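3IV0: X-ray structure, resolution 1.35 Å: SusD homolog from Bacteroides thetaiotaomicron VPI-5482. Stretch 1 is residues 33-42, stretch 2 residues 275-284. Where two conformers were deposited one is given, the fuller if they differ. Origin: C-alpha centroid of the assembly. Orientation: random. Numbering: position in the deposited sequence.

Stretch 1 33-42: FRNATMSQRP
Stretch 2 275-284: NEIFMMNAKF

The end of a helix packs against an irregular segment through a mostly apolar contact, pinned by one backbone hydrogen bond and, at one end, a salt bridge; 584 Å² is buried in total. Residues 33-39 are helical, widening to a pi-type turn at 35-39 (Ser39 N to Arg34 O, 3.0 Å), after which Gln40 to Pro42 are loop. Asn275 is left-handed (phi/psi 61/33); residues 276-279 are extended (Phe278 -70/155, Met279 -60/139) and lead into a 3-10 segment, 280-282. The stretches run in the same direction: Ser39 CA lies 4.3 Å from Phe278 CA, and Pro42 CA 3.8 Å from Ala282 CA. At the centre, Met279 N donates to Met38 O (3.0 Å, 152°). Met38, Phe278, Pro42 and Ala282 are buried. Ala282 CB points toward the helix stretch and also sits 3.0 Å from Met38 O, its single methyl leaving room for that carbonyl. Selenomethionine Met38 (m, m, m) is flexible enough to curl over the flat Phe278 ring (chi1 m, chi2 -30°): its CB stands over the face, 3.9 Å from the ring centroid, and its CE reaches Phe278 CD2 at 3.4 Å. The ring edge meets Ser39 OG (3.5 Å to Phe278 CD1) and Arg34 CD (3.8 Å to Phe278 CE1). Long, partly exposed Arg34 (t, t, p, chi4 -162°) thus keeps its aliphatic part beside the ring while its charged NH2 bridges to Glu276 OE2 (2.9 Å); Glu276 is m, t, with chi3 -50°, and its CB covers one guanidinium face. Water 1 links Arg34 NH1 to Glu276 OE2. Selenomethionine Met279 (m, t, p) lies along the loop, its CE 4.1 Å from Pro42 CD. Pro42 (C-gamma endo) closes the contact, its CB 3.9 Å from Ala282 CB. Water 2 bridges Thr37 O and Ala282 O, water 3 Ser39 O and Ile277 O.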

# COMPACT_ATOMS: atom_id res chain seq x y z
N PHE A 33 1.53 -13.18 -2.16
CA PHE A 33 1.25 -11.81 -1.74
C PHE A 33 0.39 -11.12 -2.79
O PHE A 33 -0.55 -10.40 -2.44
CB PHE A 33 2.55 -11.06 -1.54
CG PHE A 33 2.36 -9.69 -0.99
CD1 PHE A 33 2.18 -9.49 0.39
CD2 PHE A 33 2.33 -8.60 -1.80
CE1 PHE A 33 2.01 -8.21 0.90
CE2 PHE A 33 2.15 -7.33 -1.28
CZ PHE A 33 1.98 -7.15 0.07
N ARG A 34 0.66 -11.33 -4.06
CA ARG A 34 -0.14 -10.78 -5.13
C ARG A 34 -1.57 -11.31 -5.04
O ARG A 34 -2.54 -10.57 -5.24
CB ARG A 34 0.47 -11.12 -6.47
CG ARG A 34 -0.42 -10.74 -7.65
CD ARG A 34 0.33 -10.84 -8.94
NE ARG A 34 0.87 -12.18 -9.16
CZ ARG A 34 1.84 -12.44 -10.02
NH1 ARG A 34 2.38 -11.49 -10.75
NH2 ARG A 34 2.26 -13.70 -10.16
N ASN A 35 -1.74 -12.61 -4.81
CA ASN A 35 -3.07 -13.17 -4.66
C ASN A 35 -3.84 -12.54 -3.51
O ASN A 35 -5.05 -12.29 -3.66
CB ASN A 35 -3.00 -14.69 -4.50
CG ASN A 35 -2.75 -15.40 -5.81
OD1 ASN A 35 -3.03 -14.88 -6.87
ND2 ASN A 35 -2.21 -16.62 -5.71
N ALA A 36 -3.16 -12.33 -2.38
CA ALA A 36 -3.82 -11.78 -1.19
C ALA A 36 -4.26 -10.35 -1.38
O ALA A 36 -5.22 -9.91 -0.71
CB ALA A 36 -2.87 -11.85 -0.04
N THR A 37 -3.57 -9.59 -2.20
CA THR A 37 -3.78 -8.15 -2.30
C THR A 37 -4.57 -7.70 -3.51
O THR A 37 -5.31 -6.71 -3.42
CB THR A 37 -2.42 -7.42 -2.31
OG1 THR A 37 -1.60 -7.99 -3.33
CG2 THR A 37 -1.73 -7.50 -0.95
N MSE A 38 -4.39 -8.41 -4.64
CA MSE A 38 -4.85 -8.00 -5.99
C MSE A 38 -5.55 -9.05 -6.82
O MSE A 38 -6.40 -8.67 -7.63
CB MSE A 38 -3.67 -7.46 -6.81
CG MSE A 38 -2.90 -6.26 -6.21
SE MSE A 38 -3.96 -4.65 -5.99
CE MSE A 38 -4.37 -4.36 -7.86
N SER A 39 -5.10 -10.29 -6.77
CA SER A 39 -5.50 -11.26 -7.78
C SER A 39 -6.58 -12.21 -7.34
O SER A 39 -7.31 -12.70 -8.21
CB SER A 39 -4.28 -11.99 -8.35
OG SER A 39 -3.47 -11.10 -9.09
N GLN A 40 -6.69 -12.50 -6.05
CA GLN A 40 -7.76 -13.35 -5.54
C GLN A 40 -8.75 -12.57 -4.67
O GLN A 40 -9.77 -13.12 -4.30
CB GLN A 40 -7.19 -14.56 -4.79
CG GLN A 40 -6.43 -15.56 -5.71
CD GLN A 40 -5.80 -16.81 -5.00
OE1 GLN A 40 -5.47 -16.82 -3.81
NE2 GLN A 40 -5.58 -17.87 -5.78
N ARG A 41 -8.35 -11.37 -4.23
CA ARG A 41 -9.17 -10.45 -3.39
C ARG A 41 -8.85 -9.02 -3.80
O ARG A 41 -7.69 -8.70 -4.08
CB ARG A 41 -8.81 -10.54 -1.90
CG ARG A 41 -9.15 -11.80 -1.21
CD ARG A 41 -8.03 -12.84 -1.34
NE ARG A 41 -8.41 -14.14 -0.80
CZ ARG A 41 -8.36 -14.45 0.50
NH1 ARG A 41 -7.92 -13.55 1.37
NH2 ARG A 41 -8.75 -15.64 0.94
N PRO A 42 -9.85 -8.12 -3.79
CA PRO A 42 -9.54 -6.69 -3.94
C PRO A 42 -9.16 -6.04 -2.61
O PRO A 42 -9.66 -4.98 -2.24
CB PRO A 42 -10.85 -6.15 -4.48
CG PRO A 42 -11.88 -6.97 -3.81
CD PRO A 42 -11.30 -8.35 -3.71
N ASN A 275 -0.66 -14.11 -18.27
CA ASN A 275 -1.78 -14.56 -17.48
C ASN A 275 -1.60 -14.24 -16.00
O ASN A 275 -1.99 -15.01 -15.15
CB ASN A 275 -2.00 -16.06 -17.65
N GLU A 276 -0.94 -13.13 -15.71
CA GLU A 276 -0.82 -12.67 -14.32
C GLU A 276 -1.62 -11.37 -14.26
O GLU A 276 -1.10 -10.28 -14.52
CB GLU A 276 0.63 -12.45 -13.97
CG GLU A 276 1.39 -13.76 -13.86
CD GLU A 276 2.89 -13.56 -13.69
OE1 GLU A 276 3.47 -12.80 -14.49
OE2 GLU A 276 3.48 -14.20 -12.78
N ILE A 277 -2.91 -11.53 -14.01
CA ILE A 277 -3.88 -10.45 -14.15
C ILE A 277 -4.58 -10.22 -12.84
O ILE A 277 -5.11 -11.12 -12.22
CB ILE A 277 -4.93 -10.78 -15.23
CG1 ILE A 277 -4.22 -11.22 -16.51
CG2 ILE A 277 -5.81 -9.57 -15.57
CD1 ILE A 277 -5.16 -11.56 -17.68
N PHE A 278 -4.60 -8.97 -12.40
CA PHE A 278 -5.31 -8.61 -11.20
C PHE A 278 -6.80 -8.71 -11.46
O PHE A 278 -7.23 -8.51 -12.56
CB PHE A 278 -4.99 -7.18 -10.81
CG PHE A 278 -3.48 -6.90 -10.55
CD1 PHE A 278 -2.60 -7.87 -10.06
CD2 PHE A 278 -2.99 -5.60 -10.73
CE1 PHE A 278 -1.29 -7.55 -9.81
CE2 PHE A 278 -1.68 -5.28 -10.47
CZ PHE A 278 -0.82 -6.25 -10.02
N MSE A 279 -7.59 -8.91 -10.42
CA MSE A 279 -9.02 -8.76 -10.56
C MSE A 279 -9.34 -7.35 -11.00
O MSE A 279 -8.75 -6.39 -10.50
CB MSE A 279 -9.70 -8.99 -9.24
CG MSE A 279 -9.73 -10.39 -8.83
SE MSE A 279 -10.51 -10.66 -7.07
CE MSE A 279 -12.15 -9.97 -7.42
N MSE A 280 -10.27 -7.21 -11.93
CA MSE A 280 -10.71 -5.92 -12.35
C MSE A 280 -11.11 -5.04 -11.14
O MSE A 280 -10.70 -3.88 -11.04
CB MSE A 280 -11.89 -6.10 -13.29
CG MSE A 280 -12.35 -4.84 -13.84
SE MSE A 280 -13.51 -5.05 -15.37
CE MSE A 280 -12.61 -5.79 -16.17
N ASN A 281 -11.88 -5.61 -10.23
CA ASN A 281 -12.41 -4.88 -9.08
C ASN A 281 -11.31 -4.55 -8.04
O ASN A 281 -11.51 -3.74 -7.15
CB ASN A 281 -13.55 -5.69 -8.44
CG ASN A 281 -14.41 -4.91 -7.49
OD1 ASN A 281 -14.73 -3.69 -7.66
ND2 ASN A 281 -14.86 -5.59 -6.48
N ALA A 282 -10.17 -5.21 -8.16
CA ALA A 282 -9.00 -4.93 -7.32
C ALA A 282 -8.19 -3.73 -7.76
O ALA A 282 -7.37 -3.19 -7.00
CB ALA A 282 -8.07 -6.15 -7.27
N LYS A 283 -8.37 -3.32 -9.02
CA LYS A 283 -7.62 -2.22 -9.60
C LYS A 283 -8.43 -0.94 -9.45
O LYS A 283 -9.47 -0.77 -10.10
CB LYS A 283 -7.31 -2.50 -11.07
CG LYS A 283 -6.36 -3.68 -11.22
CD LYS A 283 -5.96 -3.94 -12.66
CE LYS A 283 -6.97 -4.83 -13.35
NZ LYS A 283 -6.43 -5.35 -14.66
N PHE A 284 -7.92 -0.02 -8.64
CA PHE A 284 -8.60 1.25 -8.44
C PHE A 284 -9.01 1.88 -9.76
O PHE A 284 -10.18 2.31 -9.94
CB PHE A 284 -7.65 2.18 -7.68
CG PHE A 284 -8.17 3.59 -7.47
CD1 PHE A 284 -8.98 3.86 -6.39
CD2 PHE A 284 -7.83 4.62 -8.33
CE1 PHE A 284 -9.44 5.15 -6.15
CE2 PHE A 284 -8.30 5.91 -8.08
CZ PHE A 284 -9.13 6.14 -6.99
O HOH W 1 5.44 -11.92 -11.82
O HOH W 2 -7.04 -4.43 -4.48
O HOH W 3 -7.00 -12.51 -10.94